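Local coordinates for protein fuculose-1-phosphate aldolase (Thermus thermophilus, PDB 2FK5) that belongs to the class II aldolase and adducin family, with an AraD-like domain built round a mixed beta sheet, at residues G27-I39 and H74-H88. Numbering follows the deposited sequence.
With SO4 (sulfate ion), chain C.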
loop_
_atom_site.group_PDB
_atom_site.type_symbol
_atom_site.label_atom_id
_atom_site.label_comp_id
_atom_site.label_asym_id
_atom_site.label_seq_id
_atom_site.Cartn_x
_atom_site.Cartn_y
_atom_site.Cartn_z
ATOM N N GLY A 27 20.304 -0.268 2.465
ATOM C CA GLY A 27 20.356 -1.267 1.409
ATOM C C GLY A 27 20.623 -0.766 0.002
ATOM O O GLY A 27 20.604 0.431 -0.267
ATOM N N ASN A 28 20.880 -1.700 -0.904
ATOM C CA ASN A 28 21.139 -1.354 -2.288
ATOM C C ASN A 28 21.081 -2.607 -3.139
ATOM O O ASN A 28 21.246 -3.717 -2.636
ATOM C CB ASN A 28 22.511 -0.685 -2.405
ATOM C CG ASN A 28 23.538 -1.310 -1.491
ATOM O OD1 ASN A 28 23.992 -2.428 -1.722
ATOM N ND2 ASN A 28 23.899 -0.591 -0.428
ATOM N N PHE A 29 20.812 -2.443 -4.427
ATOM C CA PHE A 29 20.781 -3.600 -5.297
ATOM C C PHE A 29 21.274 -3.254 -6.672
ATOM O O PHE A 29 21.264 -2.092 -7.070
ATOM C CB PHE A 29 19.391 -4.245 -5.359
ATOM C CG PHE A 29 18.261 -3.302 -5.105
ATOM C CD1 PHE A 29 17.507 -2.794 -6.160
ATOM C CD2 PHE A 29 17.917 -2.957 -3.801
ATOM C CE1 PHE A 29 16.420 -1.954 -5.910
ATOM C CE2 PHE A 29 16.838 -2.121 -3.544
ATOM C CZ PHE A 29 16.089 -1.622 -4.600
ATOM N N SER A 30 21.709 -4.281 -7.386
ATOM C CA SER A 30 22.265 -4.095 -8.716
ATOM C C SER A 30 22.078 -5.318 -9.585
ATOM O O SER A 30 21.698 -6.397 -9.107
ATOM C CB SER A 30 23.763 -3.845 -8.592
ATOM O OG SER A 30 24.386 -5.000 -8.037
ATOM N N VAL A 31 22.366 -5.139 -10.874
ATOM C CA VAL A 31 22.309 -6.227 -11.835
ATOM C C VAL A 31 23.549 -6.084 -12.726
ATOM O O VAL A 31 24.041 -4.983 -12.947
ATOM C CB VAL A 31 21.043 -6.182 -12.732
ATOM C CG1 VAL A 31 19.798 -6.310 -11.869
ATOM C CG2 VAL A 31 21.013 -4.893 -13.541
ATOM N N ARG A 32 24.048 -7.211 -13.203
ATOM C CA ARG A 32 25.220 -7.234 -14.078
ATOM C C ARG A 32 24.758 -6.758 -15.452
ATOM O O ARG A 32 23.662 -7.111 -15.894
ATOM C CB ARG A 32 25.740 -8.667 -14.190
ATOM C CG ARG A 32 27.040 -8.841 -14.969
ATOM C CD ARG A 32 28.253 -8.522 -14.104
ATOM N NE ARG A 32 29.474 -9.046 -14.710
ATOM C CZ ARG A 32 30.145 -8.439 -15.681
ATOM N NH1 ARG A 32 29.721 -7.276 -16.149
ATOM N NH2 ARG A 32 31.219 -9.014 -16.208
ATOM N N THR A 33 25.579 -5.946 -16.106
ATOM C CA THR A 33 25.279 -5.448 -17.445
ATOM C C THR A 33 26.513 -5.683 -18.314
ATOM O O THR A 33 27.574 -6.055 -17.809
ATOM C CB THR A 33 24.995 -3.946 -17.446
ATOM O OG1 THR A 33 26.127 -3.250 -16.905
ATOM C CG2 THR A 33 23.744 -3.636 -16.619
ATOM N N LYS A 34 26.380 -5.460 -19.616
ATOM C CA LYS A 34 27.512 -5.643 -20.518
ATOM C C LYS A 34 28.671 -4.737 -20.114
ATOM O O LYS A 34 29.834 -5.133 -20.192
ATOM C CB LYS A 34 27.092 -5.355 -21.964
ATOM C CG LYS A 34 26.154 -6.411 -22.543
ATOM C CD LYS A 34 25.723 -6.077 -23.966
ATOM N N GLY A 35 28.353 -3.528 -19.661
ATOM C CA GLY A 35 29.389 -2.588 -19.259
ATOM C C GLY A 35 29.982 -2.778 -17.875
ATOM O O GLY A 35 31.096 -2.330 -17.603
ATOM N N GLY A 36 29.242 -3.440 -16.992
ATOM C CA GLY A 36 29.713 -3.663 -15.636
ATOM C C GLY A 36 28.477 -4.013 -14.823
ATOM O O GLY A 36 28.049 -5.165 -14.836
ATOM N N PHE A 37 27.908 -3.027 -14.129
ATOM C CA PHE A 37 26.685 -3.246 -13.356
ATOM C C PHE A 37 25.896 -1.954 -13.100
ATOM O O PHE A 37 26.456 -0.855 -13.049
ATOM C CB PHE A 37 26.986 -3.987 -12.029
ATOM C CG PHE A 37 27.799 -3.201 -11.048
ATOM C CD1 PHE A 37 27.183 -2.397 -10.095
ATOM C CD2 PHE A 37 29.193 -3.285 -11.053
ATOM C CE1 PHE A 37 27.930 -1.692 -9.160
ATOM C CE2 PHE A 37 29.951 -2.580 -10.119
ATOM C CZ PHE A 37 29.324 -1.785 -9.171
ATOM N N LEU A 38 24.582 -2.110 -12.960
ATOM C CA LEU A 38 23.660 -1.011 -12.717
ATOM C C LEU A 38 23.281 -1.103 -11.245
ATOM O O LEU A 38 22.816 -2.136 -10.802
ATOM C CB LEU A 38 22.416 -1.201 -13.596
ATOM C CG LEU A 38 21.360 -0.091 -13.613
ATOM C CD1 LEU A 38 21.983 1.185 -14.137
ATOM C CD2 LEU A 38 20.171 -0.510 -14.493
ATOM N N ILE A 39 23.467 -0.025 -10.499
ATOM C CA ILE A 39 23.177 -0.045 -9.076
ATOM C C ILE A 39 22.470 1.222 -8.621
ATOM O O ILE A 39 22.546 2.262 -9.278
ATOM C CB ILE A 39 24.504 -0.223 -8.282
ATOM C CG1 ILE A 39 24.237 -0.441 -6.793
ATOM C CG2 ILE A 39 25.387 1.001 -8.476
ATOM C CD1 ILE A 39 25.491 -0.882 -6.037
ATOM N N HIS A 74 29.729 -4.696 -4.443
ATOM C CA HIS A 74 29.015 -5.234 -5.592
ATOM C C HIS A 74 30.019 -5.510 -6.712
ATOM O O HIS A 74 30.008 -6.576 -7.323
ATOM C CB HIS A 74 27.972 -4.233 -6.083
ATOM C CG HIS A 74 26.781 -4.108 -5.182
ATOM N ND1 HIS A 74 25.512 -4.469 -5.579
ATOM C CD2 HIS A 74 26.662 -3.642 -3.916
ATOM C CE1 HIS A 74 24.661 -4.231 -4.598
ATOM N NE2 HIS A 74 25.334 -3.729 -3.575
ATOM N N ARG A 75 30.879 -4.538 -6.970
ATOM C CA ARG A 75 31.871 -4.689 -8.028
ATOM C C ARG A 75 32.738 -5.931 -7.835
ATOM O O ARG A 75 32.958 -6.705 -8.771
ATOM C CB ARG A 75 32.764 -3.449 -8.098
ATOM C CG ARG A 75 33.777 -3.510 -9.243
ATOM C CD ARG A 75 34.622 -2.263 -9.289
ATOM N NE ARG A 75 35.453 -2.142 -8.098
ATOM C CZ ARG A 75 36.331 -1.165 -7.904
ATOM N NH1 ARG A 75 36.487 -0.227 -8.830
ATOM N NH2 ARG A 75 37.049 -1.126 -6.788
ATOM N N GLU A 76 33.218 -6.133 -6.612
ATOM C CA GLU A 76 34.071 -7.279 -6.323
ATOM C C GLU A 76 33.310 -8.584 -6.513
ATOM O O GLU A 76 33.861 -9.562 -7.008
ATOM C CB GLU A 76 34.620 -7.177 -4.895
ATOM C CG GLU A 76 35.895 -7.974 -4.658
ATOM C CD GLU A 76 37.029 -7.551 -5.582
ATOM O OE1 GLU A 76 37.198 -6.331 -5.793
ATOM O OE2 GLU A 76 37.752 -8.435 -6.088
ATOM N N VAL A 77 32.038 -8.606 -6.122
ATOM C CA VAL A 77 31.230 -9.811 -6.295
ATOM C C VAL A 77 31.101 -10.144 -7.778
ATOM O O VAL A 77 31.191 -11.301 -8.176
ATOM C CB VAL A 77 29.794 -9.633 -5.715
ATOM C CG1 VAL A 77 28.937 -10.827 -6.082
ATOM C CG2 VAL A 77 29.850 -9.475 -4.207
ATOM N N TYR A 78 30.877 -9.131 -8.603
ATOM C CA TYR A 78 30.738 -9.377 -10.030
ATOM C C TYR A 78 32.077 -9.783 -10.644
ATOM O O TYR A 78 32.118 -10.594 -11.564
ATOM C CB TYR A 78 30.183 -8.141 -10.727
ATOM C CG TYR A 78 28.723 -7.907 -10.415
ATOM C CD1 TYR A 78 28.278 -6.664 -9.980
ATOM C CD2 TYR A 78 27.791 -8.935 -10.553
ATOM C CE1 TYR A 78 26.924 -6.444 -9.687
ATOM C CE2 TYR A 78 26.436 -8.728 -10.262
ATOM C CZ TYR A 78 26.017 -7.479 -9.829
ATOM O OH TYR A 78 24.689 -7.264 -9.523
ATOM N N ARG A 79 33.160 -9.220 -10.125
ATOM C CA ARG A 79 34.496 -9.554 -10.618
ATOM C C ARG A 79 34.827 -11.017 -10.334
ATOM O O ARG A 79 35.229 -11.755 -11.227
ATOM C CB ARG A 79 35.557 -8.688 -9.939
ATOM C CG ARG A 79 35.663 -7.248 -10.410
ATOM C CD ARG A 79 36.636 -6.493 -9.505
ATOM N NE ARG A 79 36.998 -5.170 -10.009
ATOM C CZ ARG A 79 37.777 -4.316 -9.354
ATOM N NH1 ARG A 79 38.270 -4.643 -8.165
ATOM N NH2 ARG A 79 38.084 -3.142 -9.892
ATOM N N ARG A 80 34.635 -11.433 -9.086
ATOM C CA ARG A 80 34.968 -12.786 -8.655
ATOM C C ARG A 80 33.937 -13.895 -8.792
ATOM O O ARG A 80 34.283 -15.064 -8.648
ATOM C CB ARG A 80 35.444 -12.743 -7.201
ATOM C CG ARG A 80 36.706 -11.934 -7.011
ATOM C CD ARG A 80 36.999 -11.672 -5.545
ATOM N NE ARG A 80 38.206 -10.870 -5.392
ATOM C CZ ARG A 80 39.424 -11.376 -5.231
ATOM N NH1 ARG A 80 39.595 -12.691 -5.192
ATOM N NH2 ARG A 80 40.473 -10.567 -5.129
ATOM N N THR A 81 32.681 -13.557 -9.066
ATOM C CA THR A 81 31.658 -14.592 -9.182
ATOM C C THR A 81 30.859 -14.445 -10.469
ATOM O O THR A 81 31.060 -13.505 -11.230
ATOM C CB THR A 81 30.654 -14.527 -8.013
ATOM O OG1 THR A 81 29.793 -13.401 -8.203
ATOM C CG2 THR A 81 31.380 -14.373 -6.678
ATOM N N GLY A 82 29.943 -15.383 -10.693
ATOM C CA GLY A 82 29.100 -15.335 -11.873
ATOM C C GLY A 82 27.769 -14.672 -11.558
ATOM O O GLY A 82 26.800 -14.808 -12.303
ATOM N N ALA A 83 27.718 -13.940 -10.453
ATOM C CA ALA A 83 26.482 -13.271 -10.058
ATOM C C ALA A 83 25.936 -12.415 -11.183
ATOM O O ALA A 83 26.696 -11.746 -11.879
ATOM C CB ALA A 83 26.728 -12.413 -8.831
ATOM N N ARG A 84 24.616 -12.447 -11.361
ATOM C CA ARG A 84 23.938 -11.643 -12.376
ATOM C C ARG A 84 23.150 -10.510 -11.714
ATOM O O ARG A 84 22.694 -9.579 -12.375
ATOM C CB ARG A 84 23.004 -12.516 -13.215
ATOM C CG ARG A 84 23.740 -13.473 -14.144
ATOM C CD ARG A 84 24.670 -12.704 -15.076
ATOM N NE ARG A 84 25.172 -13.541 -16.158
ATOM C CZ ARG A 84 25.954 -13.101 -17.138
ATOM N NH1 ARG A 84 26.329 -11.828 -17.171
ATOM N NH2 ARG A 84 26.354 -13.933 -18.090
ATOM N N ALA A 85 22.997 -10.593 -10.396
ATOM C CA ALA A 85 22.300 -9.559 -9.643
ATOM C C ALA A 85 22.669 -9.699 -8.172
ATOM O O ALA A 85 23.005 -10.788 -7.718
ATOM C CB ALA A 85 20.783 -9.694 -9.825
ATOM N N LEU A 86 22.622 -8.593 -7.441
ATOM C CA LEU A 86 22.954 -8.619 -6.019
ATOM C C LEU A 86 22.013 -7.733 -5.213
ATOM O O LEU A 86 21.709 -6.611 -5.615
ATOM C CB LEU A 86 24.391 -8.141 -5.805
ATOM C CG LEU A 86 24.972 -8.272 -4.388
ATOM C CD1 LEU A 86 25.061 -9.750 -4.010
ATOM C CD2 LEU A 86 26.353 -7.635 -4.336
ATOM N N VAL A 87 21.548 -8.242 -4.076
ATOM C CA VAL A 87 20.680 -7.460 -3.204
ATOM C C VAL A 87 21.311 -7.409 -1.827
ATOM O O VAL A 87 21.653 -8.447 -1.262
ATOM C CB VAL A 87 19.261 -8.085 -3.042
ATOM C CG1 VAL A 87 18.518 -7.392 -1.898
ATOM C CG2 VAL A 87 18.467 -7.945 -4.328
ATOM N N HIS A 88 21.492 -6.200 -1.309
ATOM C CA HIS A 88 22.033 -6.018 0.025
ATOM C C HIS A 88 20.879 -5.410 0.825
ATOM O O HIS A 88 20.345 -4.361 0.464
ATOM C CB HIS A 88 23.229 -5.060 0.025
ATOM C CG HIS A 88 23.807 -4.827 1.388
ATOM N ND1 HIS A 88 24.221 -3.587 1.819
ATOM C CD2 HIS A 88 24.015 -5.673 2.425
ATOM C CE1 HIS A 88 24.654 -3.677 3.065
ATOM N NE2 HIS A 88 24.538 -4.931 3.456
HETATM S S SO4 C . 23.606 3.536 0.060
HETATM O O1 SO4 C . 23.513 2.403 -0.958
HETATM O O2 SO4 C . 24.857 4.341 -0.279
HETATM O O3 SO4 C . 22.498 4.391 -0.151
HETATM O O4 SO4 C . 23.900 2.892 1.292
HETATM O O HOH W 1 29.244 -11.609 -12.950
HETATM O O HOH W 2 22.140 -9.306 -15.028
#
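A buried polar chain, Asn28–His74–Ser30–Tyr78, runs between the sheet and helix 71-80. The His74 ring is gripped at both nitrogens: NE2 donates to Asn28 OD1 (2.6 Å), approaching tilted from the amide plane, while ND1 shares a hydrogen bond of 2.8 Å with Ser30 OG near the ring plane. With chi1 at 64°, Ser30 OG sits between its backbone N and carbonyl carbon, from where it also meets Tyr78 OH at 2.7 Å. Ile39 CD1 makes a CH-pi contact over one face of the imidazole, 3.5 Å from its centroid, and Leu86 CD2 lies against the opposite face. Phe37 extends this layer, its CB 3.4 Å from Tyr78 CE1 and its CE2 reaching Arg75 CA (3.5 Å) and CB. Arg32 CD passes 3.6 Å from Tyr78 CD2, the two side chains running in opposite directions.

On the sheet side of the contact, strands 28-32 and 85-89 pair antiparallel, with reciprocal backbone bonds at Asn28–His88 and Ser30–Leu86. Asn28 ND2 donates to a bound sulfate (3.1 Å), which Lys46 and Ser68 help to hold. Bonding at both nitrogens and packing on both faces restrict rotation of His74, and its NE2 bond to OD1 probably helps to set the Asn28 amide so that ND2 faces the sulfate.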